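Local coordinates for putative diflavin flavoprotein A 3 (Synechocystis sp., PDB 6H0C) that probably passes electrons from NADH to oxygen, reducing it to water, the chain here being its flavodiiron core of metallo-hydrolase-like and flavodoxin-like parts, at residues Ile355-Glu359 with Asp372-Val376; Gly313-Leu317 with Ser351-Ile355; Gln340-Val344 with Phe395-Leu399; Asn268-Ala273 with Val344-Phe348. One frame throughout, in Å; residues are numbered along the deposited sequence.

Contact 1 of 4, residues Ile355-Glu359 with Asp372-Val376; sequences IDMLE and DTIRV
Helix 355-359 and strand 374-376 run antiparallel (176°), their short axes 10.4 Å apart at closest approach; CA atoms pair I355 with R375 (7.5 Å) and E359 with T373 (7.3 Å). The extended side chain of R375 (chi1 m, chi2 and chi3 t, chi4 90°) brings the guanidinium to D356 (chi1 m) and E359 (chi1 and chi2 t). Its NH2 forms salt bridges to D356 OD1 at 2.6 Å and to E359 OE1 at 2.9 Å, both oxygens lying near the guanidinium plane. Helix 353-364 connects strand 341-348 to the edge strand 368-377, so this network joins the helix and last strand of a beta-alpha-beta unit in the flavodoxin-like domain. E359 OE2 accepts a hydrogen bond from T373 OG1 (chi1 m) at 2.6 Å. Waters link D356 OD1 to R375 NE and E359 OE2 to R375 NH1. Apolar contact comes from I355 (mt): CG2 lies 3.4 Å from T373 CG2 and over one guanidinium face, 3.8 Å from R375 NE; CD1 approaches I374 O at 3.9 Å.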
loop_
_atom_site.group_PDB
_atom_site.type_symbol
_atom_site.label_atom_id
_atom_site.label_comp_id
_atom_site.label_asym_id
_atom_site.label_seq_id
_atom_site.Cartn_x
_atom_site.Cartn_y
_atom_site.Cartn_z
ATOM N N ILE A 355 -9.475 18.168 -13.011
ATOM C CA ILE A 355 -9.005 19.093 -11.984
ATOM C C ILE A 355 -9.766 20.420 -12.054
ATOM O O ILE A 355 -10.202 20.959 -11.025
ATOM C CB ILE A 355 -7.492 19.337 -12.121
ATOM C CG1 ILE A 355 -6.737 18.024 -11.901
ATOM C CG2 ILE A 355 -7.028 20.407 -11.141
ATOM C CD1 ILE A 355 -5.261 18.095 -12.210
ATOM N N ASP A 356 -9.937 20.938 -13.269
ATOM C CA ASP A 356 -10.718 22.156 -13.464
ATOM C C ASP A 356 -12.157 21.957 -12.966
ATOM O O ASP A 356 -12.700 22.809 -12.255
ATOM C CB ASP A 356 -10.718 22.576 -14.937
ATOM C CG ASP A 356 -9.320 22.872 -15.471
ATOM O OD1 ASP A 356 -8.419 23.223 -14.673
ATOM O OD2 ASP A 356 -9.131 22.757 -16.702
ATOM N N MET A 357 -12.761 20.826 -13.328
ATOM C CA MET A 357 -14.135 20.531 -12.929
ATOM C C MET A 357 -14.276 20.572 -11.403
ATOM O O MET A 357 -15.148 21.256 -10.862
ATOM C CB MET A 357 -14.568 19.168 -13.477
ATOM C CG MET A 357 -16.027 18.808 -13.215
ATOM S SD MET A 357 -16.319 18.075 -11.587
ATOM C CE MET A 357 -15.415 16.524 -11.714
ATOM N N LEU A 358 -13.403 19.847 -10.711
ATOM C CA LEU A 358 -13.436 19.809 -9.253
ATOM C C LEU A 358 -13.209 21.187 -8.612
ATOM O O LEU A 358 -13.927 21.578 -7.683
ATOM C CB LEU A 358 -12.399 18.814 -8.734
ATOM C CG LEU A 358 -12.707 17.334 -8.972
ATOM C CD1 LEU A 358 -11.521 16.488 -8.546
ATOM C CD2 LEU A 358 -13.973 16.920 -8.227
ATOM N N GLU A 359 -12.212 21.917 -9.098
ATOM C CA GLU A 359 -11.913 23.229 -8.545
ATOM C C GLU A 359 -13.141 24.133 -8.660
ATOM O O GLU A 359 -13.537 24.794 -7.701
ATOM C CB GLU A 359 -10.712 23.845 -9.266
ATOM C CG GLU A 359 -10.333 25.250 -8.804
ATOM C CD GLU A 359 -9.043 25.741 -9.441
ATOM O OE1 GLU A 359 -8.945 25.713 -10.686
ATOM O OE2 GLU A 359 -8.126 26.141 -8.695
ATOM N N ASP A 372 -3.121 26.240 -3.238
ATOM C CA ASP A 372 -3.433 26.463 -4.640
ATOM C C ASP A 372 -3.543 25.116 -5.354
ATOM O O ASP A 372 -2.716 24.230 -5.141
ATOM C CB ASP A 372 -2.371 27.346 -5.295
ATOM C CG ASP A 372 -2.344 28.749 -4.717
ATOM O OD1 ASP A 372 -3.433 29.284 -4.422
ATOM O OD2 ASP A 372 -1.238 29.315 -4.553
ATOM N N THR A 373 -4.570 24.972 -6.189
ATOM C CA THR A 373 -4.812 23.738 -6.927
ATOM C C THR A 373 -3.547 23.228 -7.612
ATOM O O THR A 373 -2.827 23.984 -8.257
ATOM C CB THR A 373 -5.924 23.929 -7.969
ATOM O OG1 THR A 373 -7.157 24.209 -7.293
ATOM C CG2 THR A 373 -6.090 22.674 -8.814
ATOM N N ILE A 374 -3.276 21.940 -7.444
ATOM C CA ILE A 374 -2.053 21.337 -7.947
ATOM C C ILE A 374 -2.276 20.601 -9.261
ATOM O O ILE A 374 -3.087 19.677 -9.337
ATOM C CB ILE A 374 -1.470 20.351 -6.922
ATOM C CG1 ILE A 374 -0.923 21.111 -5.715
ATOM C CG2 ILE A 374 -0.388 19.500 -7.551
ATOM C CD1 ILE A 374 -0.615 20.207 -4.541
ATOM N N ARG A 375 -1.547 21.018 -10.291
ATOM C CA ARG A 375 -1.600 20.372 -11.594
ATOM C C ARG A 375 -0.217 19.848 -11.987
ATOM O O ARG A 375 0.706 20.623 -12.219
ATOM C CB ARG A 375 -2.121 21.351 -12.645
ATOM C CG ARG A 375 -3.565 21.780 -12.413
ATOM C CD ARG A 375 -4.021 22.829 -13.419
ATOM N NE ARG A 375 -5.456 23.086 -13.332
ATOM C CZ ARG A 375 -6.006 24.005 -12.540
ATOM N NH1 ARG A 375 -5.241 24.758 -11.757
ATOM N NH2 ARG A 375 -7.322 24.173 -12.529
ATOM N N VAL A 376 -0.075 18.528 -12.046
ATOM C CA VAL A 376 1.195 17.904 -12.406
ATOM C C VAL A 376 1.124 17.224 -13.761
ATOM O O VAL A 376 0.404 16.234 -13.923
ATOM C CB VAL A 376 1.621 16.855 -11.371
ATOM C CG1 VAL A 376 2.936 16.206 -11.797
ATOM C CG2 VAL A 376 1.739 17.490 -9.996
HETATM O O HOH W 1 -6.078 21.185 -14.936
HETATM O O HOH W 2 -6.552 27.570 -6.243
HETATM O O HOH W 3 -6.016 26.930 -10.039
#

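Contact 2 of 4, residues Gly313-Leu317 with Ser351-Ile355; sequences GSPTL and SGEAI
T316 is the side chain around which this contact is built. Its segment, 313-317, is extended and irregular beyond the strand residue G313, whereas 351-355 turns into a helix at E353 with G352 at the N-cap; the CA atoms of T316 and A354 come within 5.1 Å. With chi1 in m, T316 directs OG1 to the first turn of the helix and accepts a hydrogen bond from A354 N at 3.1 Å (151° at the hydrogen), thus satisfying an amide that has no helical carbonyl before it. T316 CB also rests 3.5 Å from S351 O, and T316 CG2 lies 3.9 Å from S351 OG (chi1 p). S314 takes chi1 t, which lets OG bond P315 O at 2.8 Å, and that OG packs 3.7 Å from A354 CB. A354 CB also lies 3.1 Å from P315 O. The contact thus joins two loops at the C-terminal end of the sheet, where flavodoxins bind FMN: one between strand 309-313 and helix 323-335, the other leading from the adjacent strand 341-348 into helix 353-364.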
loop_
_atom_site.group_PDB
_atom_site.type_symbol
_atom_site.label_atom_id
_atom_site.label_comp_id
_atom_site.label_asym_id
_atom_site.label_seq_id
_atom_site.Cartn_x
_atom_site.Cartn_y
_atom_site.Cartn_z
ATOM N N GLY A 313 -8.187 14.258 -5.271
ATOM C CA GLY A 313 -7.129 14.021 -6.239
ATOM C C GLY A 313 -7.675 13.172 -7.372
ATOM O O GLY A 313 -8.258 12.109 -7.138
ATOM N N SER A 314 -7.497 13.625 -8.609
ATOM C CA SER A 314 -8.106 12.916 -9.732
ATOM C C SER A 314 -7.271 12.998 -11.002
ATOM O O SER A 314 -6.739 14.055 -11.332
ATOM C CB SER A 314 -9.518 13.468 -10.003
ATOM O OG SER A 314 -10.124 12.841 -11.120
ATOM N N PRO A 315 -7.160 11.873 -11.724
ATOM C CA PRO A 315 -6.662 11.914 -13.099
ATOM C C PRO A 315 -7.776 12.373 -14.039
ATOM O O PRO A 315 -8.911 12.594 -13.598
ATOM C CB PRO A 315 -6.278 10.464 -13.373
ATOM C CG PRO A 315 -7.300 9.685 -12.580
ATOM C CD PRO A 315 -7.538 10.505 -11.316
ATOM N N THR A 316 -7.459 12.505 -15.320
ATOM C CA THR A 316 -8.474 12.814 -16.315
ATOM C C THR A 316 -8.526 11.697 -17.350
ATOM O O THR A 316 -7.505 11.337 -17.946
ATOM C CB THR A 316 -8.203 14.156 -16.995
ATOM O OG1 THR A 316 -8.186 15.189 -16.001
ATOM C CG2 THR A 316 -9.290 14.458 -18.031
ATOM N N LEU A 317 -9.712 11.131 -17.537
ATOM C CA LEU A 317 -9.881 9.988 -18.424
ATOM C C LEU A 317 -10.932 10.317 -19.470
ATOM O O LEU A 317 -12.121 10.406 -19.161
ATOM C CB LEU A 317 -10.274 8.732 -17.634
ATOM C CG LEU A 317 -9.333 8.335 -16.489
ATOM C CD1 LEU A 317 -9.860 7.118 -15.736
ATOM C CD2 LEU A 317 -7.909 8.087 -16.982
ATOM N N SER A 351 -4.522 16.770 -21.173
ATOM C CA SER A 351 -5.778 17.374 -20.746
ATOM C C SER A 351 -6.000 17.143 -19.251
ATOM O O SER A 351 -5.868 16.018 -18.764
ATOM C CB SER A 351 -6.946 16.811 -21.556
ATOM O OG SER A 351 -7.257 15.490 -21.152
ATOM N N GLY A 352 -6.328 18.209 -18.525
ATOM C CA GLY A 352 -6.557 18.114 -17.092
ATOM C C GLY A 352 -7.916 18.635 -16.658
ATOM O O GLY A 352 -8.038 19.323 -15.644
ATOM N N GLU A 353 -8.945 18.294 -17.426
ATOM C CA GLU A 353 -10.290 18.814 -17.201
ATOM C C GLU A 353 -10.910 18.350 -15.886
ATOM O O GLU A 353 -11.734 19.053 -15.316
ATOM C CB GLU A 353 -11.206 18.419 -18.358
ATOM C CG GLU A 353 -10.897 19.139 -19.673
ATOM C CD GLU A 353 -9.802 18.467 -20.497
ATOM O OE1 GLU A 353 -9.490 18.978 -21.598
ATOM O OE2 GLU A 353 -9.261 17.430 -20.050
ATOM N N ALA A 354 -10.523 17.174 -15.401
ATOM C CA ALA A 354 -11.048 16.681 -14.125
ATOM C C ALA A 354 -10.695 17.638 -12.979
ATOM O O ALA A 354 -11.516 17.907 -12.098
ATOM C CB ALA A 354 -10.526 15.277 -13.840
ATOM N N ILE A 355 -9.475 18.168 -13.011
ATOM C CA ILE A 355 -9.005 19.093 -11.984
ATOM C C ILE A 355 -9.766 20.420 -12.054
ATOM O O ILE A 355 -10.202 20.959 -11.025
ATOM C CB ILE A 355 -7.492 19.337 -12.121
ATOM C CG1 ILE A 355 -6.737 18.024 -11.901
ATOM C CG2 ILE A 355 -7.028 20.407 -11.141
ATOM C CD1 ILE A 355 -5.261 18.095 -12.210
HETATM O O HOH W 4 -5.062 13.117 -19.148
HETATM O O HOH W 5 -8.357 12.371 -21.157
#

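Contact 3 of 4, residues Gln340-Val344 with Phe395-Leu399; sequences QLCGV and FAQAL
A leucine side chain and a phenylalanine ring fill the space between strand 341-344 and helix 395-399, which run nearly antiparallel (169°) with short axes 10.0 Å apart at closest approach. CA atoms pair L341 with L399 at 7.3 Å and G343 with F395 at 8.2 Å. L341 (chi1 t, chi2 p) projects from the strand into a hollow lined by F395, A398 and L399. Its CD2 sits over the F395 ring in a CH-pi contact, 4.0 Å from the centroid and 8° off the normal, and 3.8 Å from A398 CB, while L341 CB meets L399 CD2 at 3.8 Å. In return F395 (chi1 t) pushes its ring edge against the strand backbone: CE2 lies 3.4 Å from C342 O and 3.9 Å from G343 N. G343 lacks the CB that would press tightly on CE2. The contact is part of the alpha/beta packing of the flavodoxin-like fold: helix 382-404 covers one face of the parallel sheet, F395 also touching I311 and V258, while C342 points away from it to F362 of helix 353-364.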
loop_
_atom_site.group_PDB
_atom_site.type_symbol
_atom_site.label_atom_id
_atom_site.label_comp_id
_atom_site.label_asym_id
_atom_site.label_seq_id
_atom_site.Cartn_x
_atom_site.Cartn_y
_atom_site.Cartn_z
ATOM N N GLN A 340 -15.601 23.599 6.004
ATOM C CA GLN A 340 -14.478 22.703 5.762
ATOM C C GLN A 340 -13.520 23.315 4.741
ATOM O O GLN A 340 -13.944 23.889 3.732
ATOM C CB GLN A 340 -14.960 21.326 5.280
ATOM C CG GLN A 340 -15.550 20.435 6.376
ATOM C CD GLN A 340 -15.205 18.962 6.167
ATOM O OE1 GLN A 340 -14.120 18.633 5.676
ATOM N NE2 GLN A 340 -16.124 18.072 6.538
ATOM N N LEU A 341 -12.226 23.192 5.011
ATOM C CA LEU A 341 -11.207 23.646 4.080
ATOM C C LEU A 341 -11.079 22.651 2.924
ATOM O O LEU A 341 -11.152 21.436 3.128
ATOM C CB LEU A 341 -9.875 23.817 4.801
ATOM C CG LEU A 341 -8.811 24.608 4.057
ATOM C CD1 LEU A 341 -9.317 26.012 3.788
ATOM C CD2 LEU A 341 -7.503 24.627 4.849
ATOM N N CYS A 342 -10.896 23.170 1.712
ATOM C CA CYS A 342 -10.905 22.343 0.507
ATOM C C CYS A 342 -9.557 22.365 -0.219
ATOM O O CYS A 342 -8.797 23.321 -0.096
ATOM C CB CYS A 342 -12.014 22.817 -0.436
ATOM S SG CYS A 342 -12.048 21.957 -2.013
ATOM N N GLY A 343 -9.271 21.310 -0.977
ATOM C CA GLY A 343 -8.071 21.250 -1.797
ATOM C C GLY A 343 -8.257 20.337 -2.997
ATOM O O GLY A 343 -8.979 19.342 -2.919
ATOM N N VAL A 344 -7.608 20.670 -4.111
ATOM C CA VAL A 344 -7.704 19.870 -5.334
ATOM C C VAL A 344 -6.331 19.627 -5.970
ATOM O O VAL A 344 -5.526 20.554 -6.101
ATOM C CB VAL A 344 -8.625 20.551 -6.372
ATOM C CG1 VAL A 344 -8.721 19.711 -7.637
ATOM C CG2 VAL A 344 -10.009 20.793 -5.778
ATOM N N PHE A 395 -1.645 23.157 4.127
ATOM C CA PHE A 395 -3.032 22.809 4.416
ATOM C C PHE A 395 -3.192 22.583 5.919
ATOM O O PHE A 395 -4.121 23.104 6.541
ATOM C CB PHE A 395 -3.441 21.556 3.619
ATOM C CG PHE A 395 -4.937 21.351 3.484
ATOM C CD1 PHE A 395 -5.656 20.676 4.462
ATOM C CD2 PHE A 395 -5.616 21.806 2.364
ATOM C CE1 PHE A 395 -7.024 20.473 4.328
ATOM C CE2 PHE A 395 -6.982 21.599 2.224
ATOM C CZ PHE A 395 -7.683 20.934 3.206
ATOM N N ALA A 396 -2.270 21.821 6.500
ATOM C CA ALA A 396 -2.310 21.513 7.931
ATOM C C ALA A 396 -2.225 22.765 8.807
ATOM O O ALA A 396 -3.015 22.935 9.741
ATOM C CB ALA A 396 -1.195 20.558 8.288
ATOM N N GLN A 397 -1.255 23.626 8.510
ATOM C CA GLN A 397 -1.093 24.905 9.208
ATOM C C GLN A 397 -2.356 25.762 9.126
ATOM O O GLN A 397 -2.765 26.378 10.114
ATOM C CB GLN A 397 0.081 25.696 8.624
ATOM C CG GLN A 397 1.383 24.923 8.477
ATOM C CD GLN A 397 2.092 24.691 9.795
ATOM O OE1 GLN A 397 1.474 24.303 10.788
ATOM N NE2 GLN A 397 3.402 24.933 9.813
ATOM N N ALA A 398 -2.955 25.819 7.938
ATOM C CA ALA A 398 -4.179 26.586 7.738
ATOM C C ALA A 398 -5.279 26.060 8.646
ATOM O O ALA A 398 -5.985 26.839 9.284
ATOM C CB ALA A 398 -4.613 26.536 6.290
ATOM N N LEU A 399 -5.411 24.736 8.718
ATOM C CA LEU A 399 -6.406 24.118 9.596
ATOM C C LEU A 399 -6.141 24.434 11.069
ATOM O O LEU A 399 -7.071 24.737 11.821
ATOM C CB LEU A 399 -6.449 22.597 9.390
ATOM C CG LEU A 399 -7.182 22.086 8.147
ATOM C CD1 LEU A 399 -7.139 20.573 8.086
ATOM C CD2 LEU A 399 -8.623 22.576 8.127
#

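Contact 4 of 4, residues Asn268-Ala273 with Val344-Phe348; sequences NTSTLA and VFGSF
N268 opens helix 268-273, which crosses strand 344-348 at 143° with short axes 7.1 Å apart, CA atoms being closest at T269 and G346 (5.3 Å), where the strand presents no side chain. The CB of N268 (chi1 m) points toward the strand, 3.3 Å from S347 OG. T269, also m, places OG1 3.4 Å from S347 OG (chi1 p) in a weak hydrogen bond, and T269 O lies near the plane of the F345 ring, 3.6 Å from CE1. Helix 268-281 follows strand 257-262 and the loop that in flavodoxins holds the FMN phosphate; here it packs on the inner strand 341-348 of the flavodoxin-like sheet, beside helix 382-404. One turn on, L272 (mt) sets CD1 3.6 Å from G346 C and CB 3.8 Å from F345 CD1. F345 points its CA-to-CB bond toward the helix and, with chi1 p (68°), sets its ring against A273: A273 CB is 3.6 Å from F345 CZ, and A273 N, hydrogen-bonded to T269 O at 3.0 Å, is 3.6 Å from F345 CE1.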
loop_
_atom_site.group_PDB
_atom_site.type_symbol
_atom_site.label_atom_id
_atom_site.label_comp_id
_atom_site.label_asym_id
_atom_site.label_seq_id
_atom_site.Cartn_x
_atom_site.Cartn_y
_atom_site.Cartn_z
ATOM N N ASN A 268 -0.071 7.922 -11.094
ATOM C CA ASN A 268 0.578 9.191 -10.771
ATOM C C ASN A 268 -0.190 10.024 -9.746
ATOM O O ASN A 268 0.418 10.660 -8.884
ATOM C CB ASN A 268 0.805 10.009 -12.040
ATOM C CG ASN A 268 1.971 9.489 -12.857
ATOM O OD1 ASN A 268 2.864 8.841 -12.326
ATOM N ND2 ASN A 268 1.969 9.773 -14.148
ATOM N N THR A 269 -1.518 10.022 -9.837
ATOM C CA THR A 269 -2.328 10.802 -8.909
ATOM C C THR A 269 -2.187 10.227 -7.511
ATOM O O THR A 269 -2.145 10.966 -6.529
ATOM C CB THR A 269 -3.812 10.829 -9.306
ATOM O OG1 THR A 269 -3.972 11.599 -10.507
ATOM C CG2 THR A 269 -4.622 11.470 -8.206
ATOM N N SER A 270 -2.097 8.904 -7.426
ATOM C CA SER A 270 -1.918 8.253 -6.136
ATOM C C SER A 270 -0.581 8.639 -5.513
ATOM O O SER A 270 -0.501 8.905 -4.316
ATOM C CB SER A 270 -2.004 6.741 -6.270
ATOM O OG SER A 270 -1.600 6.132 -5.053
ATOM N N THR A 271 0.466 8.663 -6.331
ATOM C CA THR A 271 1.783 9.102 -5.875
ATOM C C THR A 271 1.720 10.514 -5.264
ATOM O O THR A 271 2.278 10.764 -4.194
ATOM C CB THR A 271 2.791 9.061 -7.033
ATOM O OG1 THR A 271 2.892 7.712 -7.506
ATOM C CG2 THR A 271 4.163 9.542 -6.583
ATOM N N LEU A 272 1.019 11.428 -5.932
ATOM C CA LEU A 272 0.851 12.788 -5.415
ATOM C C LEU A 272 0.141 12.740 -4.075
ATOM O O LEU A 272 0.520 13.432 -3.123
ATOM C CB LEU A 272 0.055 13.664 -6.390
ATOM C CG LEU A 272 0.584 13.815 -7.823
ATOM C CD1 LEU A 272 -0.293 14.782 -8.616
ATOM C CD2 LEU A 272 2.040 14.269 -7.836
ATOM N N ALA A 273 -0.891 11.905 -4.012
ATOM C CA ALA A 273 -1.732 11.813 -2.828
ATOM C C ALA A 273 -0.928 11.419 -1.596
ATOM O O ALA A 273 -1.144 11.971 -0.512
ATOM C CB ALA A 273 -2.866 10.818 -3.061
ATOM N N VAL A 344 -7.608 20.670 -4.111
ATOM C CA VAL A 344 -7.704 19.870 -5.334
ATOM C C VAL A 344 -6.331 19.627 -5.970
ATOM O O VAL A 344 -5.526 20.554 -6.101
ATOM C CB VAL A 344 -8.625 20.551 -6.372
ATOM C CG1 VAL A 344 -8.721 19.711 -7.637
ATOM C CG2 VAL A 344 -10.009 20.793 -5.778
ATOM N N PHE A 345 -6.062 18.384 -6.368
ATOM C CA PHE A 345 -4.821 18.065 -7.085
ATOM C C PHE A 345 -5.017 16.967 -8.117
ATOM O O PHE A 345 -6.039 16.277 -8.128
ATOM C CB PHE A 345 -3.720 17.642 -6.117
ATOM C CG PHE A 345 -3.978 16.326 -5.434
ATOM C CD1 PHE A 345 -3.373 15.162 -5.888
ATOM C CD2 PHE A 345 -4.820 16.253 -4.326
ATOM C CE1 PHE A 345 -3.604 13.941 -5.245
ATOM C CE2 PHE A 345 -5.058 15.035 -3.680
ATOM C CZ PHE A 345 -4.454 13.883 -4.143
ATOM N N GLY A 346 -4.023 16.799 -8.980
ATOM C CA GLY A 346 -4.064 15.728 -9.954
ATOM C C GLY A 346 -2.914 15.743 -10.942
ATOM O O GLY A 346 -2.177 16.724 -11.043
ATOM N N SER A 347 -2.759 14.636 -11.659
ATOM C CA SER A 347 -1.845 14.559 -12.791
ATOM C C SER A 347 -2.663 14.411 -14.062
ATOM O O SER A 347 -3.838 14.026 -14.024
ATOM C CB SER A 347 -0.888 13.380 -12.666
ATOM O OG SER A 347 -1.591 12.167 -12.854
ATOM N N PHE A 348 -2.038 14.698 -15.194
ATOM C CA PHE A 348 -2.697 14.484 -16.471
ATOM C C PHE A 348 -1.693 14.472 -17.602
ATOM O O PHE A 348 -0.558 14.928 -17.441
ATOM C CB PHE A 348 -3.745 15.556 -16.713
ATOM C CG PHE A 348 -3.208 16.943 -16.634
ATOM C CD1 PHE A 348 -2.899 17.644 -17.784
ATOM C CD2 PHE A 348 -3.007 17.551 -15.407
ATOM C CE1 PHE A 348 -2.405 18.927 -17.712
ATOM C CE2 PHE A 348 -2.517 18.838 -15.331
ATOM C CZ PHE A 348 -2.218 19.526 -16.484
#

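How the contacts relate
All four contacts lie on or next to strand 341-348 of the flavodoxin-like sheet. Contacts 3 and 4 contain it, share V344 with centres about 17 Å apart, and are buried and largely apolar: an aromatic ring from the helix meets the strand in contact 3, and one from the strand meets the helix in contact 4, which adds just one weak hydroxyl pair. Contacts 1 and 2 are partly buried, meet at I355 and use helix 353-364 on the other face of the sheet. There polar groups take a larger part, as salt bridges and waters toward the edge strand in contact 1 and as a side-chain-to-amide bond at the helix start in contact 2. Probable backbone hydrogen bonds tie contact 4 to both: S314 N to F345 O, V376 N to G346 O.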